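PDB 4WY5: esterase from Rhizomucor miehei, which probably hydrolyses carboxylic ester bonds as a carboxylesterase with an alpha/beta-hydrolase fold. Local coordinates for residues P49-E54 and L106-N111; A169-A174 and A181-Q186; A254-A259 and K270-L275; G293-P298 and R305-T310. One frame throughout, in Å; residues are numbered along the deposited sequence.

Contact 1 of 4, residues P49-E54 and L106-N111; sequences PEVIEE and LTVKAN
V108 lies with its two methyl groups against the chain from P49 to V51, which passes over one side of its helix near the C-terminal end. The two branches divide the work. CG2 meets the proline ring from its CB and CG side, 4.2 Å from P49 CB, while CG1 turns to the other end of the patch and comes within 4.0 Å of V51 CG2. That division follows from the first torsion of V108 (-40°), which sets CG1 anti to the carbonyl carbon and CG2 between N and C. The valine side chain crosses both partners obliquely: methyl meets methyl at V51, and a methyl meets CB and CG of the ring at P49. CG1 also approaches the backbone E50 O at 4.0 Å, a van der Waals neighbour.

Valine suits this place because a short branched side chain can serve two partners at once, and P49 supplies a rigid, apolar ring that helps hold the incoming chain extended. The E50 side chain sets out away from the helix, and the residue is exposed, a natural place for a charged carboxylate. V51 also touches R104 on the same helix and V70 on strand 63-71. Just beyond, E53 forms salt bridges with K96 and R104. The contact thus carries the lead-in to strand 52-60 across the C-terminal part of helix 100-110, with strand 63-71 beside it and helix 302-319 packed against L106 and K109.

Contact 2 of 4, residues A169-A174 and A181-Q186; sequences AVSIYA and AAIKTQ
The van der Waals contacts come from I183, whose CD1 methyl lies 4.3 Å from V170 O and 4.2 Å from S171 OG. With CD1 anti to CA (chi2 166°), the ethyl branch extends toward the helix. On its own side I183 also packs on L155 and V157 of the neighbouring strand.

The polar groups approach without bonding to each other. S171 OG stands 4.0 Å from Q186 OE1, too far for a hydrogen bond, and the polar ends have partners elsewhere: S171 OG bonds to S167 O, one turn earlier, and Q186 NE2 to P252 O. A small hydroxyl that can turn back onto its own helix suits a buried face pressed close to a strand.

Hydrogen bonds within 181-186 come from K184. Its NZ donates to A181 O at 3.0 Å, arriving in the carbonyl plane at a C=O...N angle of 160°, and more weakly to A182 O. The same ammonium also hydrogen-bonds E153 O and makes a cation-pi contact with Y322. Packing of helix 162-176 on strand 185-189 is that of a beta-alpha-beta crossover, begun by strand 155-160, in the alpha/beta-hydrolase sheet.

Contact 3 of 4, residues A254-A259 and K270-L275; sequences ALLFTA and KYAQQL
Strand 254-259 faces the helix through alternate residues, with L256 CA 7.1 Å from A272 CA and A254 CA 8.4 Å from L275 CA. Its side chains and those of the helix form two complementary pairs, each a small residue against a large one. L256 extends from the strand with CG anti to the backbone N (chi1 -170°), which carries CD1 outward to 4.2 Å from A272 CB. At the other pair the roles reverse: L275 reaches down from the helix and sets CD1 4.2 Å from A254 CB.

Because alanine has only a methyl group, A272 lets the helix backbone come near the strand opposite L256, while the small methyl of A254 accommodates the end of L275. Both pairs are apolar, as suits a buried interface. A272 and L275 also rest on A284 and V282 of the next strand, so one helix face spans two strands. Residues of the alternate set belong to the other sheet face, where L255 and F257 meet helix 302-319; L255 also packs on F306 of the second subunit. Strand 254-259, helix 265-277 and strand 282-287 make up a beta-alpha-beta crossover of the alpha/beta-hydrolase fold.

Contact 4 of 4, residues G293-P298 and R305-T310; sequences GFITVP and RFTINT
F294 places its ring between the backbone N and the carbonyl carbon (chi1 69°), T307 sets OG1 beside its backbone N (chi1 -55°), and together these bring the ring edge of F294 up to the threonine hydroxyl. T307 thereby offers the oxygen to the ring and CG2 to I295. T307 OG1 lies in the plane of the ring, 3.4 Å from F294 CE1, so an electron-rich oxygen faces the slightly positive C-H rim of the phenyl group. The hydroxyl itself bonds to Q303 O, one turn back in the helix. Next to it, I295 CD1 touches T307 CG2 at 4.0 Å and I308 CD1 at 4.2 Å, making a small methyl cluster suited to a buried helix face.

The loop follows directly on H292, which with S161 and D262 forms a probable Ser-His-Asp triad, so the chain just after the histidine packs here against helix 302-319. Y190 helps from outside: its hydroxyl bonds I295 N, and its ring meets that of F294.

T296 closes the loop on itself, its OG1 donating to G293 O at 3.0 Å within the carbonyl plane. G293 O also accepts from T296 N. In the helix T310 OG1 donates to F306 O at 2.7 Å from above the carbonyl plane, and it sits over one face of the F306 ring. On the helix side facing the second subunit, N309 bonds to D317 of that chain.

Overall arrangement
Contacts 1, 2 and 3 reach the same mixed sheet, and contact 4 packs helix 302-319 over one of its faces. Contacts 2 and 3 are neighbours, their centres 15 Å apart: strands 185-189 and 254-259 lie side by side, probably joined by a hydrogen bond from L255 N to Q186 O. Contact 3 meets contact 4 through F257, whose CE1 is 3.9 Å from T307 CG2. Contact 4 in turn touches contact 1, where L106 CD2 lies 4.0 Å from I308 CD1. F294 and I295 bring contact 4 near the probable catalytic residues without touching them, and contacts 3 and 4 both reach the second subunit.

Contact 1 of 4, residues P49-E54 and L106-N111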
loop_
_atom_site.group_PDB
_atom_site.type_symbol
_atom_site.label_atom_id
_atom_site.label_comp_id
_atom_site.label_asym_id
_atom_site.label_seq_id
_atom_site.Cartn_x
_atom_site.Cartn_y
_atom_site.Cartn_z
ATOM N N PRO A 49 10.127 9.860 18.984
ATOM C CA PRO A 49 11.538 10.122 18.650
ATOM C C PRO A 49 11.951 11.569 18.917
ATOM O O PRO A 49 11.137 12.488 18.755
ATOM C CB PRO A 49 11.608 9.799 17.151
ATOM C CG PRO A 49 10.214 10.075 16.649
ATOM C CD PRO A 49 9.284 9.708 17.787
ATOM N N GLU A 50 13.209 11.778 19.292
ATOM C CA GLU A 50 13.654 13.126 19.639
ATOM C C GLU A 50 13.623 14.008 18.387
ATOM O O GLU A 50 13.805 13.531 17.266
ATOM C CB GLU A 50 15.047 13.120 20.308
ATOM C CG GLU A 50 16.232 12.674 19.429
ATOM C CD GLU A 50 17.633 13.119 19.955
ATOM O OE1 GLU A 50 17.743 14.140 20.677
ATOM O OE2 GLU A 50 18.637 12.447 19.621
ATOM N N VAL A 51 13.332 15.288 18.581
ATOM C CA VAL A 51 13.152 16.221 17.469
ATOM C C VAL A 51 13.556 17.650 17.898
ATOM O O VAL A 51 13.610 17.947 19.100
ATOM C CB VAL A 51 11.658 16.241 16.974
ATOM C CG1 VAL A 51 11.493 17.216 15.900
ATOM C CG2 VAL A 51 11.183 14.881 16.441
ATOM N N ILE A 52 13.849 18.521 16.927
ATOM C CA ILE A 52 14.030 19.946 17.189
ATOM C C ILE A 52 12.827 20.746 16.678
ATOM O O ILE A 52 12.604 20.839 15.475
ATOM C CB ILE A 52 15.314 20.492 16.532
ATOM C CG1 ILE A 52 16.532 19.732 17.036
ATOM C CG2 ILE A 52 15.490 21.974 16.848
ATOM C CD1 ILE A 52 17.663 19.823 16.100
ATOM N N GLU A 53 12.063 21.326 17.601
ATOM C CA GLU A 53 10.784 21.988 17.295
ATOM C C GLU A 53 10.853 23.512 17.521
ATOM O O GLU A 53 11.557 23.982 18.410
ATOM C CB GLU A 53 9.661 21.367 18.154
ATOM C CG GLU A 53 8.332 22.122 18.124
ATOM C CD GLU A 53 7.239 21.475 18.976
ATOM O OE1 GLU A 53 6.501 22.224 19.664
ATOM O OE2 GLU A 53 7.108 20.226 18.958
ATOM N N GLU A 54 10.143 24.283 16.700
ATOM C CA GLU A 54 10.169 25.746 16.794
ATOM C C GLU A 54 8.867 26.379 16.292
ATOM O O GLU A 54 8.393 26.006 15.229
ATOM C CB GLU A 54 11.361 26.284 15.996
ATOM C CG GLU A 54 11.386 27.780 15.817
ATOM C CD GLU A 54 12.571 28.245 14.992
ATOM O OE1 GLU A 54 13.191 27.417 14.280
ATOM O OE2 GLU A 54 12.874 29.453 15.044
ATOM N N LEU A 106 7.003 10.761 10.612
ATOM C CA LEU A 106 7.309 11.141 9.226
ATOM C C LEU A 106 8.586 11.990 9.121
ATOM O O LEU A 106 9.397 11.805 8.207
ATOM C CB LEU A 106 6.128 11.906 8.620
ATOM C CG LEU A 106 4.849 11.063 8.461
ATOM C CD1 LEU A 106 3.647 11.911 8.065
ATOM C CD2 LEU A 106 5.073 9.932 7.456
ATOM N N THR A 107 8.752 12.921 10.058
ATOM C CA THR A 107 9.879 13.851 10.033
ATOM C C THR A 107 11.233 13.132 10.138
ATOM O O THR A 107 12.096 13.332 9.286
ATOM C CB THR A 107 9.750 14.911 11.161
ATOM O OG1 THR A 107 8.601 15.735 10.910
ATOM C CG2 THR A 107 11.005 15.793 11.243
ATOM N N VAL A 108 11.428 12.290 11.157
ATOM C CA VAL A 108 12.732 11.639 11.303
ATOM C C VAL A 108 12.952 10.459 10.323
ATOM O O VAL A 108 14.088 10.237 9.902
ATOM C CB VAL A 108 12.984 11.162 12.772
ATOM C CG1 VAL A 108 12.467 12.202 13.755
ATOM C CG2 VAL A 108 12.345 9.812 13.059
ATOM N N LYS A 109 11.895 9.716 9.951
ATOM C CA LYS A 109 12.041 8.574 9.024
ATOM C C LYS A 109 12.270 9.021 7.578
ATOM O O LYS A 109 12.997 8.368 6.841
ATOM C CB LYS A 109 10.808 7.654 9.066
ATOM C CG LYS A 109 10.633 6.903 10.372
ATOM C CD LYS A 109 9.334 6.092 10.403
ATOM C CE LYS A 109 9.140 5.432 11.770
ATOM N NZ LYS A 109 10.184 4.415 12.124
ATOM N N ALA A 110 11.633 10.110 7.155
ATOM C CA ALA A 110 11.863 10.616 5.795
ATOM C C ALA A 110 13.073 11.558 5.738
ATOM O O ALA A 110 13.632 11.793 4.655
ATOM C CB ALA A 110 10.619 11.330 5.263
ATOM N N ASN A 111 13.478 12.057 6.911
ATOM C CA ASN A 111 14.580 13.025 7.049
ATOM C C ASN A 111 14.221 14.334 6.352
ATOM O O ASN A 111 14.858 14.715 5.372
ATOM C CB ASN A 111 15.907 12.462 6.494
ATOM C CG ASN A 111 17.142 13.173 7.059
ATOM O OD1 ASN A 111 17.166 13.557 8.228
ATOM N ND2 ASN A 111 18.181 13.328 6.232
#

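Contact 2 of 4, residues A169-A174 and A181-Q186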
loop_
_atom_site.group_PDB
_atom_site.type_symbol
_atom_site.label_atom_id
_atom_site.label_comp_id
_atom_site.label_asym_id
_atom_site.label_seq_id
_atom_site.Cartn_x
_atom_site.Cartn_y
_atom_site.Cartn_z
ATOM N N ALA A 169 -7.596 20.238 -2.296
ATOM C CA ALA A 169 -8.115 21.534 -2.768
ATOM C C ALA A 169 -7.026 22.614 -2.973
ATOM O O ALA A 169 -7.050 23.357 -3.968
ATOM C CB ALA A 169 -9.185 22.051 -1.812
ATOM N N VAL A 170 -6.067 22.710 -2.058
ATOM C CA VAL A 170 -5.029 23.725 -2.238
ATOM C C VAL A 170 -4.134 23.343 -3.418
ATOM O O VAL A 170 -3.443 24.203 -3.963
ATOM C CB VAL A 170 -4.151 23.957 -0.954
ATOM C CG1 VAL A 170 -3.068 22.904 -0.817
ATOM C CG2 VAL A 170 -3.509 25.358 -0.969
ATOM N N SER A 171 -4.138 22.074 -3.832
ATOM C CA SER A 171 -3.395 21.736 -5.051
ATOM C C SER A 171 -4.090 22.327 -6.289
ATOM O O SER A 171 -3.429 22.765 -7.242
ATOM C CB SER A 171 -3.229 20.215 -5.218
ATOM O OG SER A 171 -2.505 19.629 -4.149
ATOM N N ILE A 172 -5.416 22.377 -6.263
ATOM C CA ILE A 172 -6.172 22.937 -7.385
ATOM C C ILE A 172 -6.114 24.465 -7.345
ATOM O O ILE A 172 -5.861 25.118 -8.368
ATOM C CB ILE A 172 -7.646 22.474 -7.368
ATOM C CG1 ILE A 172 -7.730 20.945 -7.527
ATOM C CG2 ILE A 172 -8.460 23.193 -8.463
ATOM C CD1 ILE A 172 -9.151 20.369 -7.374
ATOM N N TYR A 173 -6.327 25.020 -6.153
ATOM C CA TYR A 173 -6.244 26.467 -5.930
ATOM C C TYR A 173 -4.908 27.058 -6.407
ATOM O O TYR A 173 -4.898 28.056 -7.131
ATOM C CB TYR A 173 -6.452 26.759 -4.442
ATOM C CG TYR A 173 -6.508 28.211 -4.052
ATOM C CD1 TYR A 173 -5.360 28.890 -3.680
ATOM C CD2 TYR A 173 -7.716 28.903 -4.026
ATOM C CE1 TYR A 173 -5.402 30.221 -3.301
ATOM C CE2 TYR A 173 -7.766 30.238 -3.651
ATOM C CZ TYR A 173 -6.602 30.885 -3.287
ATOM O OH TYR A 173 -6.629 32.202 -2.909
ATOM N N ALA A 174 -3.794 26.418 -6.048
ATOM C CA ALA A 174 -2.467 26.931 -6.407
ATOM C C ALA A 174 -2.279 26.956 -7.923
ATOM O O ALA A 174 -1.612 27.842 -8.469
ATOM C CB ALA A 174 -1.370 26.101 -5.750
ATOM N N ALA A 181 3.654 24.560 -10.623
ATOM C CA ALA A 181 4.834 23.720 -10.534
ATOM C C ALA A 181 5.375 23.657 -9.108
ATOM O O ALA A 181 6.384 22.996 -8.856
ATOM C CB ALA A 181 5.908 24.215 -11.488
ATOM N N ALA A 182 4.711 24.350 -8.182
ATOM C CA ALA A 182 5.205 24.462 -6.804
ATOM C C ALA A 182 5.175 23.140 -6.027
ATOM O O ALA A 182 6.173 22.747 -5.417
ATOM C CB ALA A 182 4.408 25.520 -6.047
ATOM N N ILE A 183 4.023 22.471 -6.036
ATOM C CA ILE A 183 3.837 21.231 -5.280
ATOM C C ILE A 183 4.227 19.989 -6.095
ATOM O O ILE A 183 3.647 19.744 -7.155
ATOM C CB ILE A 183 2.374 21.113 -4.795
ATOM C CG1 ILE A 183 2.022 22.334 -3.939
ATOM C CG2 ILE A 183 2.155 19.836 -3.983
ATOM C CD1 ILE A 183 0.535 22.506 -3.697
ATOM N N LYS A 184 5.207 19.216 -5.617
ATOM C CA LYS A 184 5.680 18.045 -6.381
ATOM C C LYS A 184 4.895 16.734 -6.124
ATOM O O LYS A 184 5.002 15.791 -6.921
ATOM C CB LYS A 184 7.176 17.783 -6.121
ATOM C CG LYS A 184 8.113 18.974 -6.423
ATOM C CD LYS A 184 7.826 19.597 -7.812
ATOM C CE LYS A 184 8.836 20.696 -8.189
ATOM N NZ LYS A 184 8.756 21.928 -7.332
ATOM N N THR A 185 4.127 16.661 -5.031
ATOM C CA THR A 185 3.256 15.500 -4.783
ATOM C C THR A 185 2.201 15.827 -3.700
ATOM O O THR A 185 2.408 16.705 -2.862
ATOM C CB THR A 185 4.090 14.223 -4.383
ATOM O OG1 THR A 185 3.274 13.040 -4.456
ATOM C CG2 THR A 185 4.690 14.354 -2.989
ATOM N N GLN A 186 1.042 15.172 -3.784
ATOM C CA GLN A 186 -0.018 15.288 -2.782
ATOM C C GLN A 186 -0.269 13.906 -2.136
ATOM O O GLN A 186 -0.434 12.906 -2.847
ATOM C CB GLN A 186 -1.318 15.828 -3.412
ATOM C CG GLN A 186 -1.811 15.076 -4.689
ATOM C CD GLN A 186 -3.120 15.647 -5.297
ATOM O OE1 GLN A 186 -4.069 15.992 -4.580
ATOM N NE2 GLN A 186 -3.164 15.739 -6.631
#

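Contact 3 of 4, residues A254-A259 and K270-L275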
loop_
_atom_site.group_PDB
_atom_site.type_symbol
_atom_site.label_atom_id
_atom_site.label_comp_id
_atom_site.label_asym_id
_atom_site.label_seq_id
_atom_site.Cartn_x
_atom_site.Cartn_y
_atom_site.Cartn_z
ATOM N N ALA A 254 -0.186 11.717 -7.178
ATOM C CA ALA A 254 -0.958 11.525 -5.956
ATOM C C ALA A 254 -0.702 10.172 -5.332
ATOM O O ALA A 254 -0.440 9.200 -6.039
ATOM C CB ALA A 254 -2.452 11.681 -6.250
ATOM N N LEU A 255 -0.760 10.119 -4.000
ATOM C CA LEU A 255 -0.807 8.854 -3.251
ATOM C C LEU A 255 -2.052 8.896 -2.377
ATOM O O LEU A 255 -2.209 9.817 -1.576
ATOM C CB LEU A 255 0.465 8.642 -2.415
ATOM C CG LEU A 255 0.513 7.446 -1.450
ATOM C CD1 LEU A 255 0.417 6.060 -2.165
ATOM C CD2 LEU A 255 1.745 7.511 -0.550
ATOM N N LEU A 256 -2.971 7.953 -2.561
ATOM C CA LEU A 256 -4.227 7.991 -1.804
ATOM C C LEU A 256 -4.482 6.712 -0.998
ATOM O O LEU A 256 -4.326 5.606 -1.509
ATOM C CB LEU A 256 -5.394 8.267 -2.749
ATOM C CG LEU A 256 -6.768 8.588 -2.166
ATOM C CD1 LEU A 256 -7.525 9.411 -3.176
ATOM C CD2 LEU A 256 -7.568 7.325 -1.893
ATOM N N PHE A 257 -4.831 6.884 0.281
ATOM C CA PHE A 257 -5.210 5.766 1.156
ATOM C C PHE A 257 -6.684 5.852 1.470
ATOM O O PHE A 257 -7.212 6.950 1.716
ATOM C CB PHE A 257 -4.440 5.757 2.475
ATOM C CG PHE A 257 -2.945 5.550 2.328
ATOM C CD1 PHE A 257 -2.395 4.270 2.421
ATOM C CD2 PHE A 257 -2.103 6.627 2.099
ATOM C CE1 PHE A 257 -1.026 4.068 2.300
ATOM C CE2 PHE A 257 -0.725 6.437 1.978
ATOM C CZ PHE A 257 -0.185 5.153 2.077
ATOM N N THR A 258 -7.327 4.687 1.497
ATOM C CA THR A 258 -8.726 4.574 1.867
ATOM C C THR A 258 -8.839 3.514 2.980
ATOM O O THR A 258 -7.995 2.620 3.063
ATOM C CB THR A 258 -9.564 4.223 0.627
ATOM O OG1 THR A 258 -10.517 5.262 0.384
ATOM C CG2 THR A 258 -10.231 2.888 0.758
ATOM N N ALA A 259 -9.837 3.626 3.858
ATOM C CA ALA A 259 -10.007 2.632 4.925
ATOM C C ALA A 259 -11.203 1.707 4.655
ATOM O O ALA A 259 -12.261 2.174 4.239
ATOM C CB ALA A 259 -10.170 3.329 6.280
ATOM N N LYS A 270 -13.462 6.947 -5.561
ATOM C CA LYS A 270 -13.981 7.571 -6.780
ATOM C C LYS A 270 -13.105 8.748 -7.191
ATOM O O LYS A 270 -12.844 8.937 -8.367
ATOM C CB LYS A 270 -15.423 8.027 -6.591
ATOM C CG LYS A 270 -16.004 8.802 -7.778
ATOM C CD LYS A 270 -16.317 7.906 -8.971
ATOM C CE LYS A 270 -16.846 8.739 -10.146
ATOM N NZ LYS A 270 -17.587 7.904 -11.145
ATOM N N TYR A 271 -12.602 9.507 -6.226
ATOM C CA TYR A 271 -11.710 10.628 -6.555
ATOM C C TYR A 271 -10.391 10.137 -7.168
ATOM O O TYR A 271 -9.845 10.766 -8.082
ATOM C CB TYR A 271 -11.431 11.491 -5.305
ATOM C CG TYR A 271 -10.751 12.826 -5.584
ATOM C CD1 TYR A 271 -11.417 13.845 -6.268
ATOM C CD2 TYR A 271 -9.446 13.067 -5.161
ATOM C CE1 TYR A 271 -10.801 15.068 -6.526
ATOM C CE2 TYR A 271 -8.818 14.280 -5.409
ATOM C CZ TYR A 271 -9.499 15.285 -6.093
ATOM O OH TYR A 271 -8.877 16.497 -6.348
ATOM N N ALA A 272 -9.887 9.001 -6.690
ATOM C CA ALA A 272 -8.700 8.389 -7.300
ATOM C C ALA A 272 -8.936 8.125 -8.792
ATOM O O ALA A 272 -8.069 8.384 -9.629
ATOM C CB ALA A 272 -8.330 7.083 -6.571
ATOM N N GLN A 273 -10.113 7.598 -9.105
ATOM C CA GLN A 273 -10.506 7.310 -10.481
ATOM C C GLN A 273 -10.578 8.584 -11.338
ATOM O O GLN A 273 -10.175 8.576 -12.504
ATOM C CB GLN A 273 -11.861 6.585 -10.506
ATOM C CG GLN A 273 -11.893 5.240 -9.773
ATOM C CD GLN A 273 -13.275 4.567 -9.803
ATOM O OE1 GLN A 273 -14.190 5.011 -10.501
ATOM N NE2 GLN A 273 -13.417 3.478 -9.051
ATOM N N GLN A 274 -11.095 9.663 -10.745
ATOM C CA GLN A 274 -11.211 10.974 -11.399
ATOM C C GLN A 274 -9.837 11.553 -11.758
ATOM O O GLN A 274 -9.626 12.097 -12.855
ATOM C CB GLN A 274 -11.940 11.983 -10.486
ATOM C CG GLN A 274 -13.370 11.613 -10.062
ATOM C CD GLN A 274 -14.023 12.678 -9.163
ATOM O OE1 GLN A 274 -14.409 12.404 -8.019
ATOM N NE2 GLN A 274 -14.145 13.899 -9.686
ATOM N N LEU A 275 -8.891 11.423 -10.831
ATOM C CA LEU A 275 -7.543 11.914 -11.085
ATOM C C LEU A 275 -6.898 11.126 -12.230
ATOM O O LEU A 275 -6.300 11.718 -13.130
ATOM C CB LEU A 275 -6.691 11.828 -9.814
ATOM C CG LEU A 275 -7.019 12.776 -8.654
ATOM C CD1 LEU A 275 -6.437 12.223 -7.372
ATOM C CD2 LEU A 275 -6.480 14.198 -8.884
#

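Contact 4 of 4, residues G293-P298 and R305-T310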
loop_
_atom_site.group_PDB
_atom_site.type_symbol
_atom_site.label_atom_id
_atom_site.label_comp_id
_atom_site.label_asym_id
_atom_site.label_seq_id
_atom_site.Cartn_x
_atom_site.Cartn_y
_atom_site.Cartn_z
ATOM N N GLY A 293 -9.740 7.449 10.499
ATOM C CA GLY A 293 -8.898 8.168 11.451
ATOM C C GLY A 293 -7.709 7.417 12.056
ATOM O O GLY A 293 -7.035 7.957 12.956
ATOM N N PHE A 294 -7.379 6.234 11.528
ATOM C CA PHE A 294 -6.479 5.329 12.259
ATOM C C PHE A 294 -5.057 5.854 12.423
ATOM O O PHE A 294 -4.335 5.393 13.293
ATOM C CB PHE A 294 -6.446 3.929 11.606
ATOM C CG PHE A 294 -5.781 3.875 10.240
ATOM C CD1 PHE A 294 -4.415 3.568 10.111
ATOM C CD2 PHE A 294 -6.533 4.068 9.078
ATOM C CE1 PHE A 294 -3.806 3.484 8.830
ATOM C CE2 PHE A 294 -5.947 3.998 7.803
ATOM C CZ PHE A 294 -4.581 3.701 7.676
ATOM N N ILE A 295 -4.670 6.854 11.653
ATOM C CA ILE A 295 -3.299 7.329 11.736
ATOM C C ILE A 295 -3.017 8.017 13.074
ATOM O O ILE A 295 -1.853 8.075 13.489
ATOM C CB ILE A 295 -2.948 8.296 10.549
ATOM C CG1 ILE A 295 -1.468 8.190 10.176
ATOM C CG2 ILE A 295 -3.265 9.738 10.874
ATOM C CD1 ILE A 295 -1.085 6.853 9.552
ATOM N N THR A 296 -4.055 8.480 13.779
ATOM C CA THR A 296 -3.861 9.124 15.098
ATOM C C THR A 296 -4.161 8.218 16.307
ATOM O O THR A 296 -4.234 8.704 17.430
ATOM C CB THR A 296 -4.719 10.409 15.265
ATOM O OG1 THR A 296 -6.052 10.161 14.802
ATOM C CG2 THR A 296 -4.121 11.594 14.504
ATOM N N VAL A 297 -4.328 6.917 16.079
ATOM C CA VAL A 297 -4.530 5.949 17.166
ATOM C C VAL A 297 -3.194 5.531 17.796
ATOM O O VAL A 297 -2.312 4.989 17.118
ATOM C CB VAL A 297 -5.301 4.699 16.663
ATOM C CG1 VAL A 297 -5.259 3.556 17.684
ATOM C CG2 VAL A 297 -6.732 5.083 16.333
ATOM N N PRO A 298 -3.054 5.777 19.110
ATOM C CA PRO A 298 -1.792 5.669 19.870
ATOM C C PRO A 298 -1.175 4.266 19.908
ATOM O O PRO A 298 0.050 4.123 19.844
ATOM C CB PRO A 298 -2.193 6.103 21.288
ATOM C CG PRO A 298 -3.514 6.847 21.124
ATOM C CD PRO A 298 -4.185 6.204 19.962
ATOM N N ARG A 305 1.865 0.907 11.029
ATOM C CA ARG A 305 3.267 0.761 10.611
ATOM C C ARG A 305 3.417 0.727 9.061
ATOM O O ARG A 305 4.252 1.426 8.491
ATOM C CB ARG A 305 3.854 -0.507 11.259
ATOM C CG ARG A 305 5.356 -0.713 11.113
ATOM C CD ARG A 305 5.872 -1.901 11.969
ATOM N NE ARG A 305 5.188 -3.173 11.693
ATOM C CZ ARG A 305 4.306 -3.764 12.511
ATOM N NH1 ARG A 305 3.998 -3.218 13.687
ATOM N NH2 ARG A 305 3.738 -4.918 12.160
ATOM N N PHE A 306 2.586 -0.060 8.387
ATOM C CA PHE A 306 2.590 -0.124 6.919
ATOM C C PHE A 306 2.391 1.275 6.323
ATOM O O PHE A 306 3.120 1.695 5.439
ATOM C CB PHE A 306 1.487 -1.085 6.420
ATOM C CG PHE A 306 1.172 -0.960 4.939
ATOM C CD1 PHE A 306 1.900 -1.672 3.977
ATOM C CD2 PHE A 306 0.147 -0.129 4.507
ATOM C CE1 PHE A 306 1.608 -1.553 2.607
ATOM C CE2 PHE A 306 -0.150 0.007 3.144
ATOM C CZ PHE A 306 0.584 -0.709 2.189
ATOM N N THR A 307 1.433 2.023 6.852
ATOM C CA THR A 307 1.056 3.279 6.215
ATOM C C THR A 307 2.155 4.319 6.389
ATOM O O THR A 307 2.498 5.025 5.432
ATOM C CB THR A 307 -0.285 3.810 6.764
ATOM O OG1 THR A 307 -1.291 2.794 6.609
ATOM C CG2 THR A 307 -0.704 5.062 6.017
ATOM N N ILE A 308 2.752 4.386 7.580
ATOM C CA ILE A 308 3.894 5.296 7.780
ATOM C C ILE A 308 5.074 4.939 6.851
ATOM O O ILE A 308 5.541 5.790 6.094
ATOM C CB ILE A 308 4.380 5.287 9.249
ATOM C CG1 ILE A 308 3.344 5.966 10.157
ATOM C CG2 ILE A 308 5.714 6.017 9.372
ATOM C CD1 ILE A 308 3.091 7.441 9.809
ATOM N N ASN A 309 5.517 3.680 6.860
ATOM C CA ASN A 309 6.634 3.267 6.003
ATOM C C ASN A 309 6.381 3.482 4.504
ATOM O O ASN A 309 7.295 3.836 3.760
ATOM C CB ASN A 309 6.975 1.783 6.224
ATOM C CG ASN A 309 7.591 1.519 7.585
ATOM O OD1 ASN A 309 7.955 2.449 8.305
ATOM N ND2 ASN A 309 7.757 0.233 7.927
ATOM N N THR A 310 5.140 3.275 4.070
ATOM C CA THR A 310 4.786 3.360 2.655
ATOM C C THR A 310 4.772 4.822 2.158
ATOM O O THR A 310 5.220 5.112 1.047
ATOM C CB THR A 310 3.413 2.675 2.408
ATOM O OG1 THR A 310 3.500 1.290 2.783
ATOM C CG2 THR A 310 3.001 2.771 0.949
#